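Local structure of alcohol dehydrogenase (5VM2) at residues Arg79-Lys82 / Pro83-Val87; Asp144-Glu147 / Gly148-Glu152; Val156-His159 / Ala160-Ala164; Met183-Gln186 / Ala187-Leu191; Pro298-Ile301 / Glu302-Ser306. The protein is a putative zinc-family alcohol dehydrogenase of unknown specificity that probably oxidises CH-OH groups with NAD or NADP as acceptor. All coordinates share one frame; numbering follows the deposited sequence.

Contact 1 (Arg79-Lys82 / Pro83-Val87)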
loop_
_atom_site.group_PDB
_atom_site.type_symbol
_atom_site.label_atom_id
_atom_site.label_comp_id
_atom_site.label_asym_id
_atom_site.label_seq_id
_atom_site.Cartn_x
_atom_site.Cartn_y
_atom_site.Cartn_z
ATOM N N ARG A 79 19.163 19.966 -3.321
ATOM C CA ARG A 79 20.470 19.432 -3.675
ATOM C C ARG A 79 20.478 17.926 -3.868
ATOM O O ARG A 79 21.327 17.415 -4.604
ATOM C CB ARG A 79 21.504 19.793 -2.600
ATOM C CG ARG A 79 21.793 21.282 -2.493
ATOM C CD ARG A 79 22.536 21.797 -3.717
ATOM N NE ARG A 79 21.711 22.674 -4.537
ATOM C CZ ARG A 79 21.650 23.989 -4.383
ATOM N NH1 ARG A 79 22.360 24.582 -3.437
ATOM N NH2 ARG A 79 20.866 24.706 -5.169
ATOM N N LYS A 80 19.556 17.207 -3.223
ATOM C CA LYS A 80 19.537 15.751 -3.312
ATOM C C LYS A 80 19.256 15.267 -4.729
ATOM O O LYS A 80 19.688 14.172 -5.104
ATOM C CB LYS A 80 18.487 15.178 -2.355
ATOM C CG LYS A 80 18.900 15.159 -0.890
ATOM C CD LYS A 80 17.702 14.944 0.034
ATOM C CE LYS A 80 17.053 13.581 -0.179
ATOM N NZ LYS A 80 15.897 13.357 0.742
ATOM N N PHE A 81 18.540 16.055 -5.525
ATOM C CA PHE A 81 18.040 15.598 -6.810
ATOM C C PHE A 81 18.416 16.592 -7.902
ATOM O O PHE A 81 18.719 17.759 -7.637
ATOM C CB PHE A 81 16.519 15.390 -6.757
ATOM C CG PHE A 81 16.086 14.396 -5.711
ATOM C CD1 PHE A 81 16.163 13.033 -5.958
ATOM C CD2 PHE A 81 15.632 14.820 -4.474
ATOM C CE1 PHE A 81 15.776 12.116 -4.996
ATOM C CE2 PHE A 81 15.246 13.906 -3.506
ATOM C CZ PHE A 81 15.319 12.553 -3.766
ATOM N N LYS A 82 18.402 16.104 -9.135
ATOM C CA LYS A 82 18.731 16.883 -10.317
ATOM C C LYS A 82 17.830 16.431 -11.457
ATOM O O LYS A 82 17.239 15.348 -11.395
ATOM C CB LYS A 82 20.208 16.720 -10.708
ATOM C CG LYS A 82 20.731 15.287 -10.663
ATOM C CD LYS A 82 22.077 15.177 -11.374
ATOM C CE LYS A 82 22.856 13.946 -10.922
ATOM N NZ LYS A 82 22.032 12.705 -10.937
ATOM N N PRO A 83 17.685 17.251 -12.498
ATOM C CA PRO A 83 16.898 16.821 -13.662
ATOM C C PRO A 83 17.468 15.553 -14.281
ATOM O O PRO A 83 18.662 15.466 -14.580
ATOM C CB PRO A 83 17.002 18.014 -14.618
ATOM C CG PRO A 83 17.200 19.190 -13.712
ATOM C CD PRO A 83 18.043 18.682 -12.573
ATOM N N GLY A 84 16.598 14.565 -14.473
ATOM C CA GLY A 84 16.978 13.287 -15.038
ATOM C C GLY A 84 17.014 12.155 -14.042
ATOM O O GLY A 84 17.088 10.992 -14.455
ATOM N N ASP A 85 16.962 12.456 -12.749
ATOM C CA ASP A 85 16.893 11.424 -11.729
ATOM C C ASP A 85 15.549 10.720 -11.802
ATOM O O ASP A 85 14.503 11.372 -11.883
ATOM C CB ASP A 85 17.074 12.038 -10.340
ATOM C CG ASP A 85 18.456 12.602 -10.123
ATOM O OD1 ASP A 85 19.360 12.257 -10.909
ATOM O OD2 ASP A 85 18.648 13.374 -9.158
ATOM N N ARG A 86 15.574 9.393 -11.775
ATOM C CA ARG A 86 14.360 8.607 -11.626
ATOM C C ARG A 86 14.104 8.405 -10.142
ATOM O O ARG A 86 15.001 7.988 -9.401
ATOM C CB ARG A 86 14.485 7.266 -12.349
ATOM C CG ARG A 86 14.861 7.407 -13.817
ATOM C CD ARG A 86 15.043 6.050 -14.496
ATOM N NE ARG A 86 16.013 5.217 -13.790
ATOM C CZ ARG A 86 15.688 4.191 -13.009
ATOM N NH1 ARG A 86 14.416 3.861 -12.836
ATOM N NH2 ARG A 86 16.636 3.493 -12.398
ATOM N N VAL A 87 12.885 8.725 -9.707
ATOM C CA VAL A 87 12.549 8.758 -8.291
ATOM C C VAL A 87 11.153 8.188 -8.080
ATOM O O VAL A 87 10.350 8.082 -9.009
ATOM C CB VAL A 87 12.605 10.195 -7.714
ATOM C CG1 VAL A 87 14.010 10.777 -7.813
ATOM C CG2 VAL A 87 11.600 11.085 -8.429
#
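Asp-85 folds back over Lys-82 and is gripped by it twice, once through the backbone and once through the side chain. Its OD1 takes the ammonium of Lys-82, NZ to OD1 2.7 Å, on the syn lone pair, a salt bridge. The other oxygen, OD2, accepts from the backbone N of Lys-82 at 2.7 Å, the N-H arriving from above the carboxylate plane, 53° out of it. Between these two bonds the Lys-82 chain passes across the carboxylate at about a right angle, its CG 3.2 Å from Asp-85 OD2. The lysine can reach round because CG stands between backbone N and carbonyl carbon (chi1 44°) and the chain bends again at chi4. Residues Lys-82 to Asp-85 make a type II beta turn, closed by Asp-85 N donating to Lys-82 O at 3.2 Å; Gly-84 takes its third position with a positive phi. The turn leads into strand 86-89 of the GroES-like domain. On the inner side, the Phe-81 ring has Asp-85 OD2 at its edge, the two planes 65° apart, while Val-87 CG1 lies obliquely against it, 3.6 Å from CE1. Further out, Thr-136 touches both Phe-81 and Val-87, Val-29 packs on Phe-81 and Ile-31 on Val-87. Lys-138 NZ forms a long, weak ion pair with Asp-85 OD1.

Contact 2 (Asp144-Glu147 / Gly148-Glu152); sequences DTME and GTLVE. With MG (magnesium ion), chain C.
Thr-149 meets the preceding turn of helix 145-163 through its hydroxyl. Its CB rests 3.4 Å from Met-146 O, and OG1, anti to the carbonyl carbon (chi1 -59°), turns back to donate to Thr-145 O at 2.8 Å. That carbonyl also accepts Thr-149 N, which comes from above its plane, so one oxygen takes both the backbone N-H and the hydroxyl of Thr-149. Leu-150, the next residue round the helix, meets the Met-146 carbonyl: its CG lies 3.2 Å from Met-146 O, and its CD1 makes a looser apolar contact with Met-146 CG.

At the helix start Asp-144 and Glu-147 bind each other reciprocally. Asp-144 OD1 accepts from Glu-147 N at 2.9 Å, met nearly along its C-O axis, while Glu-147 OE2 accepts from Asp-144 N at 3.2 Å on its anti side. Asp-144 OD2 has a salt bridge to Lys-312.

Two turns on, Glu-152 bends at chi2 and carries OE1 to the magnesium ion at 2.0 Å; Tyr-293 OH is hydrogen-bonded to its OE2. The stretch therefore opens with a capping box, Asp-144 being the N-cap, and closes at a metal site that Glu-152 shares with His-65, Glu-66 and a water.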
loop_
_atom_site.group_PDB
_atom_site.type_symbol
_atom_site.label_atom_id
_atom_site.label_comp_id
_atom_site.label_asym_id
_atom_site.label_seq_id
_atom_site.Cartn_x
_atom_site.Cartn_y
_atom_site.Cartn_z
ATOM N N ASP A 144 13.139 0.003 -12.095
ATOM C CA ASP A 144 12.453 0.891 -13.021
ATOM C C ASP A 144 11.343 1.647 -12.294
ATOM O O ASP A 144 11.058 1.415 -11.114
ATOM C CB ASP A 144 11.921 0.113 -14.228
ATOM C CG ASP A 144 10.988 -1.021 -13.842
ATOM O OD1 ASP A 144 9.971 -0.761 -13.165
ATOM O OD2 ASP A 144 11.264 -2.173 -14.238
ATOM N N THR A 145 10.700 2.568 -13.012
ATOM C CA THR A 145 9.720 3.431 -12.366
ATOM C C THR A 145 8.425 2.701 -12.034
ATOM O O THR A 145 7.681 3.162 -11.162
ATOM C CB THR A 145 9.434 4.653 -13.240
ATOM O OG1 THR A 145 9.188 4.232 -14.585
ATOM C CG2 THR A 145 10.624 5.603 -13.218
ATOM N N MET A 146 8.134 1.579 -12.698
ATOM C CA MET A 146 6.988 0.781 -12.272
ATOM C C MET A 146 7.264 0.093 -10.942
ATOM O O MET A 146 6.378 0.018 -10.085
ATOM C CB MET A 146 6.613 -0.254 -13.328
ATOM C CG MET A 146 5.322 -0.972 -12.981
ATOM S SD MET A 146 4.921 -2.321 -14.088
ATOM C CE MET A 146 6.178 -3.516 -13.630
ATOM N N GLU A 147 8.480 -0.432 -10.758
ATOM C CA GLU A 147 8.856 -0.962 -9.451
ATOM C C GLU A 147 8.880 0.141 -8.402
ATOM O O GLU A 147 8.441 -0.065 -7.265
ATOM C CB GLU A 147 10.220 -1.648 -9.527
ATOM C CG GLU A 147 10.226 -2.981 -10.262
ATOM C CD GLU A 147 11.629 -3.552 -10.415
ATOM O OE1 GLU A 147 11.947 -4.563 -9.752
ATOM O OE2 GLU A 147 12.414 -2.985 -11.200
ATOM N N GLY A 148 9.395 1.320 -8.765
ATOM C CA GLY A 148 9.386 2.436 -7.833
ATOM C C GLY A 148 7.987 2.802 -7.378
ATOM O O GLY A 148 7.777 3.196 -6.229
ATOM N N THR A 149 7.012 2.673 -8.277
ATOM C CA THR A 149 5.624 2.917 -7.909
ATOM C C THR A 149 5.153 1.925 -6.854
ATOM O O THR A 149 4.434 2.294 -5.917
ATOM C CB THR A 149 4.745 2.834 -9.157
ATOM O OG1 THR A 149 5.180 3.814 -10.107
ATOM C CG2 THR A 149 3.290 3.081 -8.808
ATOM N N LEU A 150 5.565 0.664 -6.979
ATOM C CA LEU A 150 5.063 -0.334 -6.046
ATOM C C LEU A 150 5.830 -0.368 -4.732
ATOM O O LEU A 150 5.441 -1.117 -3.831
ATOM C CB LEU A 150 5.096 -1.713 -6.702
ATOM C CG LEU A 150 4.476 -1.699 -8.098
ATOM C CD1 LEU A 150 5.072 -2.796 -8.956
ATOM C CD2 LEU A 150 2.962 -1.826 -8.003
ATOM N N VAL A 151 6.812 0.514 -4.543
ATOM C CA VAL A 151 7.428 0.646 -3.226
ATOM C C VAL A 151 6.384 1.040 -2.188
ATOM O O VAL A 151 6.433 0.592 -1.036
ATOM C CB VAL A 151 8.589 1.655 -3.274
ATOM C CG1 VAL A 151 9.010 2.054 -1.854
ATOM C CG2 VAL A 151 9.767 1.072 -4.054
ATOM N N GLU A 152 5.405 1.861 -2.585
ATOM C CA GLU A 152 4.416 2.342 -1.620
ATOM C C GLU A 152 3.621 1.209 -0.978
ATOM O O GLU A 152 3.610 1.116 0.263
ATOM C CB GLU A 152 3.515 3.390 -2.284
ATOM C CG GLU A 152 2.794 4.305 -1.304
ATOM C CD GLU A 152 1.482 3.727 -0.804
ATOM O OE1 GLU A 152 1.083 2.641 -1.282
ATOM O OE2 GLU A 152 0.847 4.362 0.066
HETATM MG MG MG C . -0.888 2.318 -1.615
HETATM O O HOH W 1 -1.473 1.012 -0.353
#

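Contact 3 (Val156-His159 / Ala160-Ala164); sequences VGMH and AAMLA
The imidazole of His-159 carries Leu-163 on one face, one turn further along the helix. Leu-163 CG stands 3.8 Å above the ring plane, displaced toward the rim, a CH-pi contact measured at 4.2 Å to the ring centroid and 22° off the normal. The CD1 methyl of Leu-163 reaches past that rim and lies 3.7 Å from NE2. With CG anti to the backbone N (chi1 -177°), the ring of His-159 extends outward from the helix, which puts one ring face under the leucine branch. At the ring nitrogen ND1 there is a hydrogen bond with Arg-296 NE, which probably helps to set the ring's rotation, and Val-290 of strand 286-290 touches both His-159 and Leu-163.

These residues belong to the last turns of helix 145-163, which lies against the parallel sheet of the Rossmann-type domain. Ala-160 and Ala-164 present small methyls to Phe-242 of strand 238-243, and Ala-160 also touches Val-267, which is consistent with close approach of helix and strands. On another side of the helix Met-158 and Met-162 are in apolar contact one turn apart, their CG atoms 4.4 Å from each other. The second of these, Met-162, with CG anti to its carbonyl carbon (chi1 -67°), brings CG within 3.1 Å of Met-158 O. Regular i to i+4 bonds run underneath: Ala-161 N donates to Gly-157 O at 3.0 Å, Met-162 N to Met-158 O at 2.9 Å, and Leu-163 N to His-159 O at 2.8 Å.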
loop_
_atom_site.group_PDB
_atom_site.type_symbol
_atom_site.label_atom_id
_atom_site.label_comp_id
_atom_site.label_asym_id
_atom_site.label_seq_id
_atom_site.Cartn_x
_atom_site.Cartn_y
_atom_site.Cartn_z
ATOM N N VAL A 156 3.871 -0.526 2.956
ATOM C CA VAL A 156 2.779 -0.859 3.869
ATOM C C VAL A 156 3.035 -2.203 4.542
ATOM O O VAL A 156 2.899 -2.344 5.766
ATOM C CB VAL A 156 1.436 -0.861 3.116
ATOM C CG1 VAL A 156 0.327 -1.407 4.004
ATOM C CG2 VAL A 156 1.099 0.542 2.615
ATOM N N GLY A 157 3.386 -3.219 3.747
ATOM C CA GLY A 157 3.666 -4.524 4.323
ATOM C C GLY A 157 4.941 -4.528 5.141
ATOM O O GLY A 157 5.033 -5.213 6.163
ATOM N N MET A 158 5.942 -3.760 4.707
ATOM C CA MET A 158 7.188 -3.675 5.463
ATOM C C MET A 158 6.955 -3.071 6.843
ATOM O O MET A 158 7.496 -3.557 7.842
ATOM C CB MET A 158 8.218 -2.858 4.685
ATOM C CG MET A 158 9.631 -2.923 5.264
ATOM S SD MET A 158 10.413 -4.549 5.102
ATOM C CE MET A 158 9.952 -4.967 3.432
ATOM N N HIS A 159 6.140 -2.016 6.912
ATOM C CA HIS A 159 5.836 -1.370 8.184
ATOM C C HIS A 159 5.093 -2.319 9.118
ATOM O O HIS A 159 5.365 -2.360 10.323
ATOM C CB HIS A 159 5.024 -0.099 7.908
ATOM C CG HIS A 159 4.709 0.712 9.126
ATOM N ND1 HIS A 159 5.671 1.393 9.838
ATOM C CD2 HIS A 159 3.529 0.975 9.737
ATOM C CE1 HIS A 159 5.101 2.023 10.851
ATOM N NE2 HIS A 159 3.800 1.785 10.811
ATOM N N ALA A 160 4.162 -3.108 8.575
ATOM C CA ALA A 160 3.442 -4.080 9.394
ATOM C C ALA A 160 4.397 -5.105 9.995
ATOM O O ALA A 160 4.376 -5.359 11.208
ATOM C CB ALA A 160 2.364 -4.771 8.556
ATOM N N ALA A 161 5.256 -5.697 9.161
ATOM C CA ALA A 161 6.185 -6.709 9.656
ATOM C C ALA A 161 7.148 -6.126 10.681
ATOM O O ALA A 161 7.476 -6.782 11.680
ATOM C CB ALA A 161 6.961 -7.332 8.491
ATOM N N MET A 162 7.619 -4.899 10.449
ATOM C CA MET A 162 8.543 -4.268 11.387
ATOM C C MET A 162 7.845 -3.948 12.701
ATOM O O MET A 162 8.389 -4.199 13.781
ATOM C CB MET A 162 9.135 -3.000 10.773
ATOM C CG MET A 162 10.049 -3.245 9.589
ATOM S SD MET A 162 11.741 -3.458 10.132
ATOM C CE MET A 162 12.622 -3.074 8.623
ATOM N N LEU A 163 6.634 -3.384 12.619
ATOM C CA LEU A 163 5.846 -3.121 13.820
ATOM C C LEU A 163 5.606 -4.400 14.607
ATOM O O LEU A 163 5.630 -4.393 15.841
ATOM C CB LEU A 163 4.508 -2.484 13.444
ATOM C CG LEU A 163 4.384 -0.964 13.489
ATOM C CD1 LEU A 163 2.922 -0.567 13.523
ATOM C CD2 LEU A 163 5.122 -0.406 14.690
ATOM N N ALA A 164 5.384 -5.508 13.906
ATOM C CA ALA A 164 5.092 -6.780 14.549
ATOM C C ALA A 164 6.332 -7.457 15.117
ATOM O O ALA A 164 6.190 -8.464 15.819
ATOM C CB ALA A 164 4.402 -7.722 13.560
#

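Contact 4 (Met183-Gln186 / Ala187-Leu191); sequences MTLQ and ACKCL
Helix 179-190 is the crossover helix of the beta-alpha-beta unit formed with strands 171-175 and 195-200, and on it Thr-184 and Cys-188 sit one turn apart on the side facing the sheet. The Cys-188 thiol lies alongside the preceding turn, SG 4.2 Å from Thr-184 CG2 and 3.3 Å from Thr-184 O. Its position follows from a chi1 of -69°, which sets SG anti to its own carbonyl carbon and back toward the earlier turn. Thr-184 turns its methyl to this side, while OG1 is hydrogen-bonded to Ile-180 O. From the two strands, Ile-174 touches Thr-184 and Leu-185, Ile-172 touches Cys-188, and Ile-196 touches Leu-185, Cys-188 and Lys-189.

Leu-185 and Lys-189 make the next pair round the helix. CG of the lysine passes 3.3 Å from Leu-185 O and 4.4 Å from Leu-185 CD1, after which the chain bends repeatedly and leads away. Cys-190 SG lies 3.3 Å from Gln-186 O, while the amide of Gln-186 extends in the other direction. The buried methyl of Ala-187 lies 3.5 Å from Met-183 O and meets Met-158 and Ala-161 of helix 145-163, and Gln-186 NE2 bonds Asp-310 O. Backbone bonds hold the turns together, among them Cys-188 N to Thr-184 O at 2.8 Å. Together with the Gly-176, Gly-178 and Gly-181 pattern at the strand-to-helix turn, this arrangement is consistent with the first crossover of a Rossmann-type dinucleotide-binding fold.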
loop_
_atom_site.group_PDB
_atom_site.type_symbol
_atom_site.label_atom_id
_atom_site.label_comp_id
_atom_site.label_asym_id
_atom_site.label_seq_id
_atom_site.Cartn_x
_atom_site.Cartn_y
_atom_site.Cartn_z
ATOM N N MET A 183 2.453 -8.260 -0.084
ATOM C CA MET A 183 3.509 -7.376 0.405
ATOM C C MET A 183 3.931 -7.752 1.819
ATOM O O MET A 183 5.127 -7.772 2.131
ATOM C CB MET A 183 3.052 -5.918 0.372
ATOM C CG MET A 183 2.792 -5.357 -1.020
ATOM S SD MET A 183 4.145 -5.650 -2.164
ATOM C CE MET A 183 3.682 -4.589 -3.537
ATOM N N THR A 184 2.957 -8.032 2.690
ATOM C CA THR A 184 3.270 -8.424 4.062
ATOM C C THR A 184 4.038 -9.742 4.094
ATOM O O THR A 184 4.996 -9.894 4.861
ATOM C CB THR A 184 1.982 -8.524 4.882
ATOM O OG1 THR A 184 1.263 -7.284 4.796
ATOM C CG2 THR A 184 2.297 -8.821 6.347
ATOM N N LEU A 185 3.641 -10.697 3.248
ATOM C CA LEU A 185 4.357 -11.967 3.135
ATOM C C LEU A 185 5.829 -11.752 2.796
ATOM O O LEU A 185 6.721 -12.288 3.465
ATOM C CB LEU A 185 3.673 -12.839 2.080
ATOM C CG LEU A 185 4.433 -13.971 1.390
ATOM C CD1 LEU A 185 4.781 -15.067 2.397
ATOM C CD2 LEU A 185 3.594 -14.516 0.222
ATOM N N GLN A 186 6.105 -10.965 1.758
ATOM C CA GLN A 186 7.491 -10.728 1.374
ATOM C C GLN A 186 8.240 -9.947 2.451
ATOM O O GLN A 186 9.433 -10.184 2.682
ATOM C CB GLN A 186 7.529 -10.008 0.030
ATOM C CG GLN A 186 6.890 -10.826 -1.082
ATOM C CD GLN A 186 7.329 -10.379 -2.450
ATOM O OE1 GLN A 186 8.428 -10.699 -2.889
ATOM N NE2 GLN A 186 6.470 -9.633 -3.139
ATOM N N ALA A 187 7.555 -9.032 3.140
ATOM C CA ALA A 187 8.201 -8.338 4.252
ATOM C C ALA A 187 8.555 -9.312 5.371
ATOM O O ALA A 187 9.663 -9.261 5.917
ATOM C CB ALA A 187 7.307 -7.215 4.772
ATOM N N CYS A 188 7.635 -10.222 5.711
ATOM C CA CYS A 188 7.937 -11.222 6.734
ATOM C C CYS A 188 9.134 -12.076 6.332
ATOM O O CYS A 188 9.972 -12.416 7.176
ATOM C CB CYS A 188 6.715 -12.101 6.998
ATOM S SG CYS A 188 5.361 -11.236 7.825
ATOM N N LYS A 189 9.235 -12.422 5.047
ATOM C CA LYS A 189 10.397 -13.175 4.579
ATOM C C LYS A 189 11.679 -12.372 4.748
ATOM O O LYS A 189 12.708 -12.908 5.182
ATOM C CB LYS A 189 10.219 -13.562 3.110
ATOM C CG LYS A 189 9.089 -14.536 2.845
ATOM C CD LYS A 189 9.515 -15.601 1.844
ATOM C CE LYS A 189 9.709 -15.011 0.454
ATOM N NZ LYS A 189 10.856 -15.630 -0.273
ATOM N N CYS A 190 11.642 -11.081 4.412
ATOM C CA CYS A 190 12.835 -10.251 4.529
ATOM C C CYS A 190 13.280 -10.111 5.977
ATOM O O CYS A 190 14.469 -9.914 6.238
ATOM C CB CYS A 190 12.576 -8.875 3.921
ATOM S SG CYS A 190 12.428 -8.911 2.123
ATOM N N LEU A 191 12.351 -10.208 6.924
ATOM C CA LEU A 191 12.681 -10.149 8.343
ATOM C C LEU A 191 13.028 -11.516 8.923
ATOM O O LEU A 191 13.208 -11.634 10.140
ATOM C CB LEU A 191 11.527 -9.515 9.126
ATOM C CG LEU A 191 11.601 -7.991 9.262
ATOM C CD1 LEU A 191 11.270 -7.307 7.940
ATOM C CD2 LEU A 191 10.672 -7.509 10.357
#

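Contact 5 (Pro298-Ile301 / Glu302-Ser306)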
loop_
_atom_site.group_PDB
_atom_site.type_symbol
_atom_site.label_atom_id
_atom_site.label_comp_id
_atom_site.label_asym_id
_atom_site.label_seq_id
_atom_site.Cartn_x
_atom_site.Cartn_y
_atom_site.Cartn_z
ATOM N N PRO A 298 13.454 3.678 2.459
ATOM C CA PRO A 298 14.799 3.198 2.092
ATOM C C PRO A 298 14.962 1.693 2.227
ATOM O O PRO A 298 15.459 1.046 1.296
ATOM C CB PRO A 298 15.711 3.973 3.050
ATOM C CG PRO A 298 14.951 5.232 3.337
ATOM C CD PRO A 298 13.525 4.777 3.442
ATOM N N VAL A 299 14.536 1.109 3.351
ATOM C CA VAL A 299 14.717 -0.328 3.538
ATOM C C VAL A 299 13.868 -1.121 2.551
ATOM O O VAL A 299 14.246 -2.229 2.146
ATOM C CB VAL A 299 14.418 -0.725 4.999
ATOM C CG1 VAL A 299 12.935 -0.593 5.310
ATOM C CG2 VAL A 299 14.896 -2.149 5.268
ATOM N N THR A 300 12.722 -0.574 2.133
ATOM C CA THR A 300 11.878 -1.272 1.168
ATOM C C THR A 300 12.487 -1.199 -0.225
ATOM O O THR A 300 12.537 -2.202 -0.948
ATOM C CB THR A 300 10.468 -0.680 1.176
ATOM O OG1 THR A 300 9.938 -0.725 2.509
ATOM C CG2 THR A 300 9.553 -1.450 0.234
ATOM N N ILE A 301 12.967 -0.015 -0.611
ATOM C CA ILE A 301 13.694 0.122 -1.873
ATOM C C ILE A 301 14.889 -0.828 -1.898
ATOM O O ILE A 301 15.140 -1.509 -2.900
ATOM C CB ILE A 301 14.123 1.585 -2.082
ATOM C CG1 ILE A 301 12.898 2.469 -2.323
ATOM C CG2 ILE A 301 15.095 1.699 -3.242
ATOM C CD1 ILE A 301 13.189 3.957 -2.215
ATOM N N GLU A 302 15.647 -0.875 -0.794
ATOM C CA GLU A 302 16.747 -1.833 -0.664
ATOM C C GLU A 302 16.274 -3.253 -0.954
ATOM O O GLU A 302 16.893 -3.987 -1.730
ATOM C CB GLU A 302 17.334 -1.795 0.750
ATOM C CG GLU A 302 18.233 -0.642 1.118
ATOM C CD GLU A 302 18.657 -0.724 2.581
ATOM O OE1 GLU A 302 18.994 -1.837 3.040
ATOM O OE2 GLU A 302 18.633 0.310 3.282
ATOM N N ALA A 303 15.179 -3.659 -0.305
ATOM C CA ALA A 303 14.713 -5.036 -0.411
ATOM C C ALA A 303 14.307 -5.375 -1.838
ATOM O O ALA A 303 14.610 -6.466 -2.336
ATOM C CB ALA A 303 13.552 -5.267 0.555
ATOM N N ILE A 304 13.631 -4.447 -2.519
ATOM C CA ILE A 304 13.219 -4.701 -3.894
ATOM C C ILE A 304 14.433 -4.711 -4.821
ATOM O O ILE A 304 14.580 -5.599 -5.673
ATOM C CB ILE A 304 12.167 -3.666 -4.331
ATOM C CG1 ILE A 304 10.885 -3.854 -3.514
ATOM C CG2 ILE A 304 11.891 -3.793 -5.826
ATOM C CD1 ILE A 304 9.976 -2.642 -3.490
ATOM N N SER A 305 15.336 -3.743 -4.652
ATOM C CA SER A 305 16.504 -3.660 -5.527
ATOM C C SER A 305 17.355 -4.921 -5.452
ATOM O O SER A 305 17.918 -5.360 -6.463
ATOM C CB SER A 305 17.350 -2.442 -5.168
ATOM O OG SER A 305 18.491 -2.386 -6.000
ATOM N N SER A 306 17.472 -5.509 -4.261
ATOM C CA SER A 306 18.284 -6.706 -4.078
ATOM C C SER A 306 17.695 -7.926 -4.774
ATOM O O SER A 306 18.400 -8.925 -4.945
ATOM C CB SER A 306 18.443 -7.001 -2.585
ATOM O OG SER A 306 17.221 -7.480 -2.035
#
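Thr-300 and Ile-304 lie side by side on the buried flank of helix 297-305, pointing the same way, with CG2 of the threonine 3.9 Å from CD1 of the isoleucine. This flank packs against helix 145-163: Ala-154 and Met-158 touch Thr-300, and Val-151 touches both Ile-301 and Ile-304, so the contact is part of a helix-helix interface. Ile-304 directs CG1 back along the helix (chi1 -66°, anti to its carbonyl carbon), and CD1 then comes 3.6 Å from Thr-300 O as well as against the methyl. The hydroxyl of Thr-300 faces a different partner, Arg-296 O, to which it is hydrogen-bonded, while its methyl meets the isoleucine.

The opposite character belongs to Pro-298 and Glu-302, both exposed to solvent. Glu-302 extends beyond CG, which touches Pro-298 O at 3.3 Å, but its carboxylate stays loosely placed, OE2 lying 3.8 Å from Pro-298 O, its nearest atom across the segments. No side-chain hydrogen bond joins the two segments here, and the backbone provides the connection: Glu-302 N donates to Pro-298 O at 2.8 Å and Ser-305 N to Ile-301 O at 2.8 Å. The two serines that follow find side-chain partners beyond the helix, Ser-305 OG with Asn-142 OD1 and Ser-306 OG with Arg-308 N. Farther along than the other bonds, Ser-306 OG also donates to Ala-303 O at 2.8 Å from above the carbonyl plane, 38° out of it.

In the fold
The five contacts follow one another along the chain. Contact 1 lies in the GroES-like domain, its centre about 16 Å from that of contact 2, which it meets where Arg-86 packs on Asp-144. Contacts 2 and 3 have centres about 18 Å apart. Both lie on helix 145-163, which runs from its N-cap past the magnesium ligand Glu-152 to the parallel sheet. Contact 4, on helix 179-190, is closest to contact 3, with centres about 8 Å apart and Leu-191 packed on Ala-161. Contact 5, on helix 297-305, touches contacts 2, 3 and 4. Helix 145-163 thus packs against both other helices, linking the magnesium-binding region to the probable nucleotide-binding domain.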